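Local coordinates for protein NAD-dependent epimerase/dehydratase (Veillonella parvula, PDB 4HNG) that probably binds NAD(P) through a Rossmann-type domain and may act as an epimerase or dehydratase, at residues Y166-E171 with T204-G209; D177-R182 with P211-D216; E162-E167 with V185-F190. One frame throughout, in Å; residues are numbered along the deposited sequence.

Overall arrangement
All three contacts lie in the part of the chain after strand 148-158, around one end of the Rossmann-type sheet. Contact 1 is strand against strand and partly buried. Its chemistry is backbone hydrogen bonding with a small apolar patch. Contact 2 sets a loop against the chain that runs into strand 179-181. It is also partly buried, and a few polar grips mix with methyl packing. Contact 3 is a surface contact in which a loop leans on helix 182-193 through an aromatic ring and a lysine. Contacts 1 and 3 share Y166 and E167. Contacts 1 and 2 meet where the carboxylates of E167 and D177 come close together.

Contact 1: residues Y166-E171 with T204-G209; sequences YELIPE and TSIGVG
L168 and I206 form the apolar centre. The CB of L168 lies 3.6 Å from CG2 of I206, and the two side chains cross at a slant. I206 has its CG2 anti to the backbone N, which brings this methyl against the CB of L168. Next to it, L168 CD2 meets CG2 of V208 at 4.0 Å. The other methyl of V208, CG1, meets the CB of Y166. On the same strand as L168, I169 points to the other face, as does E167. There G207 and G209 stand opposite them and bring no side chain, and the CB of I169 lies 4.0 Å from CA of G207. This is an antiparallel pair of strands at the border of a Rossmann-type sheet: 204-209 pairs parallel with strand 148-158 along one edge and antiparallel with 167-169 along the other. L168 and V208 are a non-hydrogen-bonded pair. E167 with G209 and I169 with G207 are hydrogen-bonded pairs. I169 N gives to G207 O at 2.8 Å, and G207 N returns a bond to I169 O. E167 N donates to G209 O, and G209 N donates to E167 O at 3.1 Å. Beyond I169 the strand pairing ends. E171 still lays its CB 3.4 Å from S205 O. Its extended chain carries OE1 to a water, which donates to it at 2.8 Å and accepts from S205 N.

Contact 2: residues D177-R182 with P211-D216; sequences DAQVSR and PGTHYD. With FMT (formic acid), chain H.
T213 fills the tight part of the contact against D177, A178 and Q179. Its carbonyl O takes A178 N at 2.8 Å, with an N-H...O angle of 159°. Y215 N reaches the same oxygen from the opposite face of the carbonyl plane, so two donors grip it. This second bond spans H214, the centre of an inverse gamma turn. T213 OG1 sits between its own backbone N and carbonyl carbon (chi1 60°). There it lies 3.3 Å from the CB of D177 and takes a weak second bond from A178 N. The hydroxyl also bonds to E210 O. The methyl CG2 of T213 packs on CG of Q179 at 3.7 Å. The CB of A178 meets the CB of Y215 at 3.9 Å. Q179 OE1 comes to the edge of the Y215 ring, in its plane, with the amide turned 78° from the ring. Q179 OE1 accepts a hydrogen bond from S219 N.

The other side is looser and wetter. D177 OD1 lies in the plane of the H214 ring, 3.2 Å from CD2 at its edge. A water donates to OD1 at 3.1 Å, lies 2.7 Å from H214 NE2 and accepts weakly from G212 N. A formic acid molecule, probably from the crystallisation liquor, accepts a weak bond from D177 N.

The loop 211-216 follows strand 204-209. Segment 177-182 contains strand 179-181, which pairs parallel with strand 148-158, and ends at the start of helix 182-193. A178 also touches L119 of helix 117-124, and D177 touches I169 of strand 167-169.

Contact 3: residues E162-E167 with V185-F190; sequences EKTDYE and VVKAIF
K187 reaches from helix 182-193 past the edge of the Y166 ring to the backbone of T164. Its CB starts toward the loop, and CG lies anti to the backbone N (chi1 -160°). The chain then bends at chi3 (78°). CD passes 3.8 Å from T164 O. CE comes to the edge of the Y166 ring, near its plane, at 3.3 Å from CE2, and also lies 3.3 Å from T164 O. The amine NZ ends the path. It gives a hydrogen bond to T164 O at 3.0 Å, arriving from above the carbonyl plane and not on a lone pair. A water accepts from NZ at 2.8 Å and also from Y166 N, which ties the lysine to a second point of the loop backbone. D165 OD1 is 4.5 Å from K187 NZ, too far for a salt bridge, though the opposite charges may still attract. This loop joins strand 148-158 to strand 167-169 and lies against helix 182-193 in the Rossmann-type domain. The CB of A188, one residue on, lies over one face of the ring. It sits 3.5 Å from the ring centroid and only 6° off the normal, a CH-pi contact. The hydroxyl at the far end of that ring is hydrogen-bonded to D191, one turn further along the helix.

Contact 1: residues Y166-E171 with T204-G209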
loop_
_atom_site.group_PDB
_atom_site.type_symbol
_atom_site.label_atom_id
_atom_site.label_comp_id
_atom_site.label_asym_id
_atom_site.label_seq_id
_atom_site.Cartn_x
_atom_site.Cartn_y
_atom_site.Cartn_z
ATOM N N TYR A 166 11.884 1.369 -10.443
ATOM C CA TYR A 166 11.632 2.187 -9.267
ATOM C C TYR A 166 12.914 2.448 -8.514
ATOM O O TYR A 166 13.913 1.756 -8.692
ATOM C CB TYR A 166 10.610 1.541 -8.320
ATOM C CG TYR A 166 11.111 0.298 -7.619
ATOM C CD1 TYR A 166 11.779 0.385 -6.399
ATOM C CD2 TYR A 166 10.907 -0.962 -8.166
ATOM C CE1 TYR A 166 12.229 -0.743 -5.751
ATOM C CE2 TYR A 166 11.360 -2.107 -7.522
ATOM C CZ TYR A 166 12.027 -1.992 -6.322
ATOM O OH TYR A 166 12.474 -3.127 -5.686
ATOM N N GLU A 167 12.876 3.473 -7.677
ATOM C CA GLU A 167 13.898 3.634 -6.652
ATOM C C GLU A 167 13.243 3.920 -5.316
ATOM O O GLU A 167 12.123 4.443 -5.249
ATOM C CB GLU A 167 14.898 4.732 -7.015
ATOM C CG GLU A 167 14.262 6.098 -7.160
ATOM C CD GLU A 167 15.225 7.140 -7.718
ATOM O OE1 GLU A 167 16.442 6.863 -7.806
ATOM O OE2 GLU A 167 14.759 8.239 -8.085
ATOM N N LEU A 168 13.949 3.560 -4.248
ATOM C CA LEU A 168 13.465 3.733 -2.881
ATOM C C LEU A 168 14.161 4.940 -2.274
ATOM O O LEU A 168 15.387 5.084 -2.366
ATOM C CB LEU A 168 13.730 2.476 -2.048
ATOM C CG LEU A 168 13.066 1.209 -2.593
ATOM C CD1 LEU A 168 13.438 0.008 -1.742
ATOM C CD2 LEU A 168 11.541 1.343 -2.689
ATOM N N ILE A 169 13.361 5.832 -1.701
ATOM C CA ILE A 169 13.864 7.104 -1.195
ATOM C C ILE A 169 13.736 7.115 0.323
ATOM O O ILE A 169 12.636 7.109 0.851
ATOM C CB ILE A 169 13.076 8.278 -1.803
ATOM C CG1 ILE A 169 13.209 8.252 -3.329
ATOM C CG2 ILE A 169 13.578 9.611 -1.247
ATOM C CD1 ILE A 169 12.253 9.182 -4.061
ATOM N N PRO A 170 14.858 7.125 1.040
ATOM C CA PRO A 170 14.770 7.048 2.502
ATOM C C PRO A 170 14.060 8.245 3.142
ATOM O O PRO A 170 13.997 9.327 2.584
ATOM C CB PRO A 170 16.233 6.984 2.951
ATOM C CG PRO A 170 17.030 7.373 1.801
ATOM C CD PRO A 170 16.251 7.153 0.556
ATOM N N GLU A 171 13.495 8.019 4.321
ATOM C CA GLU A 171 12.836 9.081 5.068
ATOM C C GLU A 171 13.810 10.230 5.323
ATOM O O GLU A 171 14.950 10.007 5.719
ATOM C CB GLU A 171 12.305 8.523 6.393
ATOM C CG GLU A 171 11.570 9.537 7.242
ATOM C CD GLU A 171 10.930 8.927 8.475
ATOM O OE1 GLU A 171 11.211 7.740 8.771
ATOM O OE2 GLU A 171 10.173 9.646 9.160
ATOM N N THR A 204 9.780 1.473 8.876
ATOM C CA THR A 204 10.336 2.536 8.051
ATOM C C THR A 204 9.283 3.110 7.118
ATOM O O THR A 204 8.242 2.506 6.879
ATOM C CB THR A 204 11.537 2.046 7.220
ATOM O OG1 THR A 204 11.109 0.969 6.385
ATOM C CG2 THR A 204 12.688 1.591 8.123
ATOM N N SER A 205 9.558 4.312 6.631
ATOM C CA SER A 205 8.720 5.016 5.682
ATOM C C SER A 205 9.583 5.393 4.483
ATOM O O SER A 205 10.504 6.217 4.579
ATOM C CB SER A 205 8.129 6.268 6.313
ATOM O OG SER A 205 7.413 7.020 5.343
ATOM N N ILE A 206 9.278 4.776 3.354
ATOM C CA ILE A 206 10.176 4.790 2.207
ATOM C C ILE A 206 9.435 5.312 0.993
ATOM O O ILE A 206 8.341 4.848 0.678
ATOM C CB ILE A 206 10.667 3.365 1.920
ATOM C CG1 ILE A 206 11.471 2.824 3.105
ATOM C CG2 ILE A 206 11.555 3.327 0.685
ATOM C CD1 ILE A 206 11.784 1.348 2.969
ATOM N N GLY A 207 10.015 6.302 0.317
ATOM C CA GLY A 207 9.433 6.796 -0.919
ATOM C C GLY A 207 9.662 5.834 -2.071
ATOM O O GLY A 207 10.681 5.141 -2.127
ATOM N N VAL A 208 8.694 5.774 -2.973
ATOM C CA VAL A 208 8.823 4.979 -4.193
ATOM C C VAL A 208 8.566 5.878 -5.408
ATOM O O VAL A 208 7.496 6.452 -5.552
ATOM C CB VAL A 208 7.839 3.794 -4.233
ATOM C CG1 VAL A 208 8.178 2.879 -5.399
ATOM C CG2 VAL A 208 7.876 2.989 -2.925
ATOM N N GLY A 209 9.586 6.010 -6.252
ATOM C CA GLY A 209 9.497 6.874 -7.421
ATOM C C GLY A 209 10.176 6.292 -8.642
ATOM O O GLY A 209 11.039 5.419 -8.529
HETATM O O HOH W 1 12.151 5.328 7.786
#

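Contact 2: residues D177-R182 with P211-D216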
loop_
_atom_site.group_PDB
_atom_site.type_symbol
_atom_site.label_atom_id
_atom_site.label_comp_id
_atom_site.label_asym_id
_atom_site.label_seq_id
_atom_site.Cartn_x
_atom_site.Cartn_y
_atom_site.Cartn_z
ATOM N N ASP A 177 11.254 12.667 -7.593
ATOM C CA ASP A 177 10.519 11.994 -8.663
ATOM C C ASP A 177 9.039 12.394 -8.684
ATOM O O ASP A 177 8.316 12.213 -7.702
ATOM C CB ASP A 177 10.637 10.475 -8.523
ATOM C CG ASP A 177 12.062 9.974 -8.638
ATOM O OD1 ASP A 177 12.906 10.667 -9.231
ATOM O OD2 ASP A 177 12.333 8.870 -8.115
ATOM N N ALA A 178 8.580 12.897 -9.823
ATOM C CA ALA A 178 7.215 13.404 -9.949
ATOM C C ALA A 178 6.175 12.336 -10.257
ATOM O O ALA A 178 4.981 12.612 -10.216
ATOM C CB ALA A 178 7.151 14.494 -11.022
ATOM N N GLN A 179 6.626 11.127 -10.567
ATOM C CA GLN A 179 5.697 10.075 -10.949
ATOM C C GLN A 179 6.315 8.700 -10.739
ATOM O O GLN A 179 7.519 8.561 -10.583
ATOM C CB GLN A 179 5.332 10.225 -12.424
ATOM C CG GLN A 179 6.535 9.998 -13.340
ATOM C CD GLN A 179 6.342 10.558 -14.723
ATOM O OE1 GLN A 179 5.875 11.685 -14.888
ATOM N NE2 GLN A 179 6.709 9.777 -15.733
ATOM N N VAL A 180 5.458 7.685 -10.759
ATOM C CA VAL A 180 5.893 6.287 -10.725
ATOM C C VAL A 180 4.731 5.447 -11.258
ATOM O O VAL A 180 3.560 5.795 -11.069
ATOM C CB VAL A 180 6.339 5.835 -9.317
ATOM C CG1 VAL A 180 5.160 5.784 -8.359
ATOM C CG2 VAL A 180 7.065 4.484 -9.392
ATOM N N SER A 181 5.037 4.378 -11.978
ATOM C CA SER A 181 3.956 3.560 -12.524
ATOM C C SER A 181 3.444 2.609 -11.452
ATOM O O SER A 181 4.173 2.224 -10.532
ATOM C CB SER A 181 4.407 2.774 -13.751
ATOM O OG SER A 181 5.267 1.709 -13.378
ATOM N N ARG A 182 2.176 2.233 -11.570
ATOM C CA ARG A 182 1.633 1.276 -10.613
ATOM C C ARG A 182 2.340 -0.069 -10.752
ATOM O O ARG A 182 2.545 -0.763 -9.761
ATOM C CB ARG A 182 0.121 1.129 -10.800
ATOM C CG ARG A 182 -0.668 2.371 -10.418
ATOM C CD ARG A 182 -2.167 2.099 -10.356
ATOM N NE ARG A 182 -2.894 3.293 -9.932
ATOM C CZ ARG A 182 -3.146 4.327 -10.725
ATOM N NH1 ARG A 182 -2.752 4.304 -11.997
ATOM N NH2 ARG A 182 -3.802 5.387 -10.257
ATOM N N PRO A 211 12.899 6.597 -11.328
ATOM C CA PRO A 211 14.148 7.345 -11.524
ATOM C C PRO A 211 14.088 8.251 -12.745
ATOM O O PRO A 211 13.542 7.865 -13.776
ATOM C CB PRO A 211 15.176 6.239 -11.773
ATOM C CG PRO A 211 14.622 5.053 -11.036
ATOM C CD PRO A 211 13.132 5.146 -11.201
ATOM N N GLY A 212 14.667 9.440 -12.623
ATOM C CA GLY A 212 14.811 10.338 -13.758
ATOM C C GLY A 212 13.555 11.093 -14.136
ATOM O O GLY A 212 13.377 11.485 -15.298
ATOM N N THR A 213 12.673 11.290 -13.160
ATOM C CA THR A 213 11.454 12.064 -13.379
ATOM C C THR A 213 11.430 13.301 -12.487
ATOM O O THR A 213 10.424 13.592 -11.840
ATOM C CB THR A 213 10.170 11.229 -13.139
ATOM O OG1 THR A 213 10.136 10.741 -11.785
ATOM C CG2 THR A 213 10.109 10.068 -14.113
ATOM N N HIS A 214 12.536 14.035 -12.476
ATOM C CA HIS A 214 12.643 15.257 -11.674
ATOM C C HIS A 214 11.923 16.429 -12.338
ATOM O O HIS A 214 12.544 17.365 -12.855
ATOM C CB HIS A 214 14.103 15.602 -11.400
ATOM C CG HIS A 214 14.829 14.551 -10.620
ATOM N ND1 HIS A 214 16.110 14.736 -10.142
ATOM C CD2 HIS A 214 14.455 13.309 -10.233
ATOM C CE1 HIS A 214 16.493 13.647 -9.494
ATOM N NE2 HIS A 214 15.508 12.768 -9.537
ATOM N N TYR A 215 10.595 16.363 -12.317
ATOM C CA TYR A 215 9.755 17.335 -13.000
ATOM C C TYR A 215 8.993 18.167 -11.978
ATOM O O TYR A 215 8.923 17.793 -10.799
ATOM C CB TYR A 215 8.724 16.624 -13.885
ATOM C CG TYR A 215 9.255 15.535 -14.786
ATOM C CD1 TYR A 215 10.512 15.622 -15.367
ATOM C CD2 TYR A 215 8.480 14.412 -15.066
ATOM C CE1 TYR A 215 10.983 14.626 -16.206
ATOM C CE2 TYR A 215 8.945 13.414 -15.899
ATOM C CZ TYR A 215 10.193 13.520 -16.461
ATOM O OH TYR A 215 10.649 12.527 -17.304
ATOM N N ASP A 216 8.395 19.268 -12.436
ATOM C CA ASP A 216 7.594 20.115 -11.559
ATOM C C ASP A 216 6.166 19.600 -11.403
ATOM O O ASP A 216 5.397 20.116 -10.590
ATOM C CB ASP A 216 7.589 21.562 -12.052
ATOM C CG ASP A 216 8.964 22.200 -12.000
ATOM O OD1 ASP A 216 9.827 21.710 -11.243
ATOM O OD2 ASP A 216 9.184 23.199 -12.714
HETATM C C FMT H . 14.778 11.696 -5.504
HETATM O O1 FMT H . 13.764 11.232 -6.035
HETATM O O2 FMT H . 15.145 11.463 -4.351
HETATM O O HOH W 2 15.957 10.117 -9.616
#

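Contact 3: residues E162-E167 with V185-F190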
loop_
_atom_site.group_PDB
_atom_site.type_symbol
_atom_site.label_atom_id
_atom_site.label_comp_id
_atom_site.label_asym_id
_atom_site.label_seq_id
_atom_site.Cartn_x
_atom_site.Cartn_y
_atom_site.Cartn_z
ATOM N N GLU A 162 5.330 -1.170 -19.535
ATOM C CA GLU A 162 6.723 -1.101 -19.963
ATOM C C GLU A 162 7.609 -0.326 -18.990
ATOM O O GLU A 162 8.832 -0.338 -19.119
ATOM C CB GLU A 162 6.822 -0.492 -21.362
ATOM C CG GLU A 162 5.995 -1.228 -22.399
ATOM C CD GLU A 162 6.250 -2.727 -22.393
ATOM O OE1 GLU A 162 7.427 -3.132 -22.277
ATOM O OE2 GLU A 162 5.273 -3.501 -22.496
ATOM N N LYS A 163 6.991 0.343 -18.019
ATOM C CA LYS A 163 7.730 1.146 -17.050
ATOM C C LYS A 163 7.719 0.463 -15.681
ATOM O O LYS A 163 6.798 0.674 -14.888
ATOM C CB LYS A 163 7.099 2.536 -16.912
ATOM C CG LYS A 163 7.140 3.403 -18.153
ATOM C CD LYS A 163 8.552 3.869 -18.465
ATOM C CE LYS A 163 8.543 5.142 -19.305
ATOM N NZ LYS A 163 8.125 6.333 -18.505
ATOM N N THR A 164 8.733 -0.349 -15.394
ATOM C CA THR A 164 8.757 -1.097 -14.139
ATOM C C THR A 164 9.892 -0.680 -13.201
ATOM O O THR A 164 10.089 -1.285 -12.149
ATOM C CB THR A 164 8.847 -2.618 -14.381
ATOM O OG1 THR A 164 9.964 -2.902 -15.232
ATOM C CG2 THR A 164 7.575 -3.125 -15.043
ATOM N N ASP A 165 10.631 0.356 -13.586
ATOM C CA ASP A 165 11.767 0.827 -12.797
ATOM C C ASP A 165 11.312 1.658 -11.610
ATOM O O ASP A 165 10.463 2.548 -11.742
ATOM C CB ASP A 165 12.713 1.667 -13.661
ATOM C CG ASP A 165 13.724 0.824 -14.412
ATOM O OD1 ASP A 165 13.457 -0.376 -14.641
ATOM O OD2 ASP A 165 14.788 1.369 -14.774
ATOM N N TYR A 166 11.884 1.369 -10.443
ATOM C CA TYR A 166 11.632 2.187 -9.267
ATOM C C TYR A 166 12.914 2.448 -8.514
ATOM O O TYR A 166 13.913 1.756 -8.692
ATOM C CB TYR A 166 10.610 1.541 -8.320
ATOM C CG TYR A 166 11.111 0.298 -7.619
ATOM C CD1 TYR A 166 11.779 0.385 -6.399
ATOM C CD2 TYR A 166 10.907 -0.962 -8.166
ATOM C CE1 TYR A 166 12.229 -0.743 -5.751
ATOM C CE2 TYR A 166 11.360 -2.107 -7.522
ATOM C CZ TYR A 166 12.027 -1.992 -6.322
ATOM O OH TYR A 166 12.474 -3.127 -5.686
ATOM N N GLU A 167 12.876 3.473 -7.677
ATOM C CA GLU A 167 13.898 3.634 -6.652
ATOM C C GLU A 167 13.243 3.920 -5.316
ATOM O O GLU A 167 12.123 4.443 -5.249
ATOM C CB GLU A 167 14.898 4.732 -7.015
ATOM C CG GLU A 167 14.262 6.098 -7.160
ATOM C CD GLU A 167 15.225 7.140 -7.718
ATOM O OE1 GLU A 167 16.442 6.863 -7.806
ATOM O OE2 GLU A 167 14.759 8.239 -8.085
ATOM N N VAL A 185 5.477 0.139 -8.703
ATOM C CA VAL A 185 5.173 0.039 -7.277
ATOM C C VAL A 185 4.915 -1.423 -6.899
ATOM O O VAL A 185 5.372 -1.889 -5.858
ATOM C CB VAL A 185 3.977 0.918 -6.880
ATOM C CG1 VAL A 185 3.611 0.711 -5.411
ATOM C CG2 VAL A 185 4.295 2.389 -7.124
ATOM N N VAL A 186 4.171 -2.130 -7.748
ATOM C CA VAL A 186 3.888 -3.543 -7.494
ATOM C C VAL A 186 5.193 -4.348 -7.451
ATOM O O VAL A 186 5.371 -5.214 -6.595
ATOM C CB VAL A 186 2.877 -4.124 -8.504
ATOM C CG1 VAL A 186 2.879 -5.659 -8.465
ATOM C CG2 VAL A 186 1.485 -3.564 -8.221
ATOM N N LYS A 187 6.126 -4.051 -8.348
ATOM C CA LYS A 187 7.419 -4.720 -8.310
ATOM C C LYS A 187 8.150 -4.428 -6.991
ATOM O O LYS A 187 8.750 -5.320 -6.383
ATOM C CB LYS A 187 8.289 -4.320 -9.502
ATOM C CG LYS A 187 9.418 -5.310 -9.776
ATOM C CD LYS A 187 10.339 -4.836 -10.897
ATOM C CE LYS A 187 11.300 -3.764 -10.396
ATOM N NZ LYS A 187 12.217 -3.257 -11.455
ATOM N N ALA A 188 8.082 -3.183 -6.535
ATOM C CA ALA A 188 8.703 -2.845 -5.253
ATOM C C ALA A 188 8.079 -3.610 -4.084
ATOM O O ALA A 188 8.800 -4.088 -3.228
ATOM C CB ALA A 188 8.680 -1.333 -4.999
ATOM N N ILE A 189 6.750 -3.730 -4.068
ATOM C CA ILE A 189 6.072 -4.459 -3.005
ATOM C C ILE A 189 6.474 -5.926 -3.055
ATOM O O ILE A 189 6.788 -6.536 -2.023
ATOM C CB ILE A 189 4.559 -4.337 -3.130
ATOM C CG1 ILE A 189 4.110 -2.885 -2.893
ATOM C CG2 ILE A 189 3.892 -5.254 -2.121
ATOM C CD1 ILE A 189 2.737 -2.575 -3.486
ATOM N N PHE A 190 6.485 -6.487 -4.263
ATOM C CA PHE A 190 6.914 -7.867 -4.473
ATOM C C PHE A 190 8.318 -8.077 -3.951
ATOM O O PHE A 190 8.594 -9.061 -3.271
ATOM C CB PHE A 190 6.870 -8.193 -5.965
ATOM C CG PHE A 190 7.253 -9.607 -6.294
ATOM C CD1 PHE A 190 6.280 -10.582 -6.437
ATOM C CD2 PHE A 190 8.582 -9.958 -6.481
ATOM C CE1 PHE A 190 6.626 -11.887 -6.751
ATOM C CE2 PHE A 190 8.936 -11.262 -6.792
ATOM C CZ PHE A 190 7.951 -12.227 -6.931
HETATM O O HOH W 3 13.801 -1.095 -10.522
#